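Local coordinates for ADP-ribosyltransferase (Staphylococcus aureus, PDB 1OJQ), which probably transfers the ADP-ribose of NAD+ to a target protein, as expected of a C3-type bacterial exoenzyme, whose relatives modify Rho GTPases, at residues Leu182-Arg185 against Gly186-Tyr189; Val65-Leu68 against Asp69-Ser73. All blocks are in the same frame, centred on the assembly; numbering follows the deposited sequence.

Interaction 1. Residues Leu182-Arg185 against Gly186-Tyr189; sequences LLPR and GTEY
T187 OG1 donates to P184 O at 2.7 Å, approaching in the carbonyl plane with a C=O...donor angle of 145°. T187 holds OG1 beside its own backbone N (chi1 -74°), which lets hydroxyl and amide face the same oxygen. The amide bond, T187 N to P184 O, is weak and bent at 3.5 Å; a water makes up for it, donating to P184 O at 2.6 Å and accepting from T187 N at 3.2 Å.

Closing from residue i to i+3, this is a type II beta turn, and R185 and G186 have the backbone angles of its two corners. G186 adopts a positive phi of 82°, suited to glycine because a CB there would press on the carbonyl oxygen of R185. The turn carries the chain from strand 180-183 of the three-stranded sheet into strand 187-196 of the five-stranded one.

Carbon-to-hydroxyl packing supports the turn. L183 CB lies 3.6 Å from T187 OG1, while P184 CD lies 4.1 Å from the same T187 OG1 and also touches I72 of helix 59-73. The chain of R185, extended from CG to NE, leads to a salt bridge with D69 of that helix. T187 also touches S137 and V209, and its side chain comes within about 5 Å of that of E133, an NAD+-binding residue.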
loop_
_atom_site.group_PDB
_atom_site.type_symbol
_atom_site.label_atom_id
_atom_site.label_comp_id
_atom_site.label_asym_id
_atom_site.label_seq_id
_atom_site.Cartn_x
_atom_site.Cartn_y
_atom_site.Cartn_z
ATOM N N LEU A 182 -4.410 -6.246 -0.112
ATOM C CA LEU A 182 -4.060 -5.931 -1.500
ATOM C C LEU A 182 -5.097 -4.990 -2.088
ATOM O O LEU A 182 -6.278 -5.335 -2.057
ATOM C CB LEU A 182 -3.955 -7.252 -2.266
ATOM C CG LEU A 182 -3.302 -7.184 -3.645
ATOM C CD1 LEU A 182 -1.873 -6.669 -3.537
ATOM C CD2 LEU A 182 -3.388 -8.551 -4.312
ATOM N N LEU A 183 -4.718 -3.831 -2.606
ATOM C CA LEU A 183 -5.648 -2.877 -3.212
ATOM C C LEU A 183 -5.623 -2.931 -4.732
ATOM O O LEU A 183 -4.605 -3.298 -5.332
ATOM C CB LEU A 183 -5.318 -1.442 -2.743
ATOM C CG LEU A 183 -5.188 -1.249 -1.219
ATOM C CD1 LEU A 183 -4.783 0.181 -0.877
ATOM C CD2 LEU A 183 -6.492 -1.656 -0.554
ATOM N N PRO A 184 -6.716 -2.569 -5.390
ATOM C CA PRO A 184 -6.813 -2.575 -6.834
ATOM C C PRO A 184 -5.711 -1.760 -7.502
ATOM O O PRO A 184 -5.209 -0.776 -6.959
ATOM C CB PRO A 184 -8.124 -1.822 -7.116
ATOM C CG PRO A 184 -8.937 -2.031 -5.890
ATOM C CD PRO A 184 -7.970 -2.136 -4.747
ATOM N N ARG A 185 -5.389 -2.191 -8.711
ATOM C CA ARG A 185 -4.512 -1.382 -9.552
ATOM C C ARG A 185 -5.180 -0.033 -9.786
ATOM O O ARG A 185 -6.397 0.084 -9.858
ATOM C CB ARG A 185 -4.184 -2.092 -10.856
ATOM C CG ARG A 185 -5.394 -2.337 -11.769
ATOM C CD ARG A 185 -4.943 -3.254 -12.906
ATOM N NE ARG A 185 -6.005 -3.530 -13.861
ATOM C CZ ARG A 185 -6.158 -2.869 -14.998
ATOM N NH1 ARG A 185 -5.306 -1.889 -15.306
ATOM N NH2 ARG A 185 -7.147 -3.170 -15.827
ATOM N N GLY A 186 -4.357 1.012 -9.887
ATOM C CA GLY A 186 -4.907 2.328 -10.179
ATOM C C GLY A 186 -5.445 3.013 -8.930
ATOM O O GLY A 186 -6.276 3.925 -8.997
ATOM N N THR A 187 -4.961 2.573 -7.771
ATOM C CA THR A 187 -5.318 3.214 -6.510
ATOM C C THR A 187 -4.798 4.645 -6.500
ATOM O O THR A 187 -3.667 4.916 -6.880
ATOM C CB THR A 187 -4.781 2.408 -5.305
ATOM O OG1 THR A 187 -5.586 1.223 -5.131
ATOM C CG2 THR A 187 -4.893 3.186 -4.006
ATOM N N GLU A 188 -5.657 5.560 -6.043
ATOM C CA GLU A 188 -5.252 6.946 -5.883
ATOM C C GLU A 188 -5.394 7.373 -4.433
ATOM O O GLU A 188 -6.399 7.005 -3.814
ATOM C CB GLU A 188 -6.131 7.879 -6.722
ATOM C CG GLU A 188 -6.086 7.543 -8.207
ATOM C CD GLU A 188 -7.161 8.354 -8.934
ATOM O OE1 GLU A 188 -8.359 8.047 -8.731
ATOM O OE2 GLU A 188 -6.747 9.266 -9.676
ATOM N N TYR A 189 -4.434 8.151 -3.944
ATOM C CA TYR A 189 -4.554 8.668 -2.578
ATOM C C TYR A 189 -4.181 10.150 -2.584
ATOM O O TYR A 189 -3.281 10.527 -3.343
ATOM C CB TYR A 189 -3.696 7.897 -1.586
ATOM C CG TYR A 189 -2.238 7.738 -1.944
ATOM C CD1 TYR A 189 -1.282 8.623 -1.446
ATOM C CD2 TYR A 189 -1.833 6.701 -2.778
ATOM C CE1 TYR A 189 0.057 8.467 -1.778
ATOM C CE2 TYR A 189 -0.495 6.547 -3.111
ATOM C CZ TYR A 189 0.431 7.439 -2.602
ATOM O OH TYR A 189 1.765 7.295 -2.931
HETATM O O HOH W 1 -2.822 0.323 -6.844
#

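Interaction 2. Residues Val65-Leu68 against Asp69-Ser73; sequences VRQL and DSTIS
The carboxylate of D69 lies with one face over the backbone of V65: V65 O stands almost straight above D69 CG at 3.2 Å. On that same face, farther out, V65 CG1 comes to 3.7 Å from D69 OD2, the two side chains running side by side in the same direction. The edge is held from outside the helix: NE of the R185 guanidinium meets OD2 in the plane of the group, as a salt bridge, and the hydroxyl of Y136 is hydrogen-bonded to OD1. Two such partners fix the rotation of the group and would favour its charged form, so aspartate suits this place.

The other flat group is the amide of Q67. Its chain bends at chi2 (59°), bringing its end back towards T71, whose OG1 is hydrogen-bonded to D29 of helix 27-38.

Beneath these side chains runs a regular alpha-helical ladder from i to i+4. D69 N donates to V65 O at 2.9 Å, S70 N to R66 O, T71 N to Q67 O at 2.8 Å, and I72 N to L68 O. One turn on, S73 OG donates to S70 O at 2.6 Å, a serine hydroxyl folding back on the backbone.

L68 and I72, one turn apart, offer branched apolar side chains to L182. L68 CG meets I72 CD1 at 4.1 Å, and I72 CG1 rests on L68 O at 3.3 Å.

Within the fold, Q67 and T71 turn to helix 27-38, whereas V65, L68 and I72 meet Y136 in the loop between strands 130-133 and 137-140; L68 and I72 also reach L182 of strand 180-183, and V65 also packs on R185.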
loop_
_atom_site.group_PDB
_atom_site.type_symbol
_atom_site.label_atom_id
_atom_site.label_comp_id
_atom_site.label_asym_id
_atom_site.label_seq_id
_atom_site.Cartn_x
_atom_site.Cartn_y
_atom_site.Cartn_z
ATOM N N VAL A 65 -3.845 -10.047 -15.011
ATOM C CA VAL A 65 -4.468 -8.797 -14.550
ATOM C C VAL A 65 -5.985 -8.925 -14.483
ATOM O O VAL A 65 -6.554 -8.529 -13.455
ATOM C CB VAL A 65 -4.060 -7.600 -15.436
ATOM C CG1 VAL A 65 -4.943 -6.402 -15.146
ATOM C CG2 VAL A 65 -2.571 -7.331 -15.202
ATOM N N ARG A 66 -6.651 -9.446 -15.512
ATOM C CA ARG A 66 -8.104 -9.632 -15.366
ATOM C C ARG A 66 -8.435 -10.479 -14.144
ATOM O O ARG A 66 -9.382 -10.214 -13.389
ATOM C CB ARG A 66 -8.674 -10.276 -16.635
ATOM C CG ARG A 66 -8.855 -9.227 -17.752
ATOM C CD ARG A 66 -9.495 -9.854 -18.977
ATOM N NE ARG A 66 -8.632 -10.814 -19.671
ATOM C CZ ARG A 66 -7.798 -10.437 -20.634
ATOM N NH1 ARG A 66 -7.715 -9.167 -20.993
ATOM N NH2 ARG A 66 -7.046 -11.359 -21.231
ATOM N N GLN A 67 -7.636 -11.538 -13.947
ATOM C CA GLN A 67 -7.852 -12.423 -12.811
ATOM C C GLN A 67 -7.684 -11.673 -11.497
ATOM O O GLN A 67 -8.597 -11.759 -10.669
ATOM C CB GLN A 67 -6.900 -13.629 -12.887
ATOM C CG GLN A 67 -6.954 -14.544 -11.677
ATOM C CD GLN A 67 -8.287 -15.154 -11.361
ATOM O OE1 GLN A 67 -8.884 -14.908 -10.297
ATOM N NE2 GLN A 67 -8.818 -15.978 -12.241
ATOM N N LEU A 68 -6.552 -10.987 -11.291
ATOM C CA LEU A 68 -6.329 -10.362 -9.962
ATOM C C LEU A 68 -7.340 -9.250 -9.723
ATOM O O LEU A 68 -7.785 -9.046 -8.596
ATOM C CB LEU A 68 -4.893 -9.861 -9.832
ATOM C CG LEU A 68 -4.369 -9.578 -8.420
ATOM C CD1 LEU A 68 -4.531 -10.768 -7.479
ATOM C CD2 LEU A 68 -2.903 -9.158 -8.433
ATOM N N ASP A 69 -7.714 -8.524 -10.783
ATOM C CA ASP A 69 -8.737 -7.503 -10.656
ATOM C C ASP A 69 -10.030 -8.131 -10.144
ATOM O O ASP A 69 -10.675 -7.574 -9.264
ATOM C CB ASP A 69 -9.032 -6.828 -11.986
ATOM C CG ASP A 69 -7.970 -5.878 -12.501
ATOM O OD1 ASP A 69 -6.945 -5.599 -11.827
ATOM O OD2 ASP A 69 -8.197 -5.402 -13.634
ATOM N N SER A 70 -10.379 -9.273 -10.743
ATOM C CA SER A 70 -11.610 -9.947 -10.326
ATOM C C SER A 70 -11.516 -10.435 -8.888
ATOM O O SER A 70 -12.438 -10.221 -8.084
ATOM C CB SER A 70 -11.894 -11.099 -11.299
ATOM O OG SER A 70 -12.858 -11.958 -10.726
ATOM N N THR A 71 -10.375 -11.057 -8.557
ATOM C CA THR A 71 -10.206 -11.531 -7.185
ATOM C C THR A 71 -10.374 -10.427 -6.143
ATOM O O THR A 71 -11.073 -10.553 -5.125
ATOM C CB THR A 71 -8.813 -12.180 -7.058
ATOM O OG1 THR A 71 -8.796 -13.304 -7.953
ATOM C CG2 THR A 71 -8.547 -12.662 -5.641
ATOM N N ILE A 72 -9.700 -9.292 -6.371
ATOM C CA ILE A 72 -9.764 -8.192 -5.383
ATOM C C ILE A 72 -11.180 -7.661 -5.267
ATOM O O ILE A 72 -11.642 -7.285 -4.187
ATOM C CB ILE A 72 -8.743 -7.114 -5.789
ATOM C CG1 ILE A 72 -7.281 -7.610 -5.718
ATOM C CG2 ILE A 72 -8.897 -5.821 -4.996
ATOM C CD1 ILE A 72 -6.262 -6.637 -6.312
ATOM N N SER A 73 -11.908 -7.620 -6.358
ATOM C CA SER A 73 -13.270 -7.074 -6.410
ATOM C C SER A 73 -14.240 -7.922 -5.605
ATOM O O SER A 73 -15.363 -7.483 -5.359
ATOM C CB SER A 73 -13.734 -6.980 -7.876
ATOM O OG SER A 73 -14.185 -8.259 -8.355
#

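Overall arrangement
Along the chain interaction 2 comes first, within helix 59-73, and interaction 1 follows much later, at the turn between strands 180-183 and 187-196. Their centres are 12 Å apart, yet they touch. R185, leaving the turn, places NE 2.9 Å from D69 OD2 in a salt bridge and 3.3 Å from V65 CG1; P184 CD lies 3.8 Å from I72 CG2. This turn, one of the connections between the two sheets, is therefore fastened to the helix by a charge pair and by apolar contact together. Of the NAD+-binding residues, E133 lies beside interaction 1; interaction 2 is farther off, the side chains of T37 and E180 being about 8 and 9 Å from that of L68.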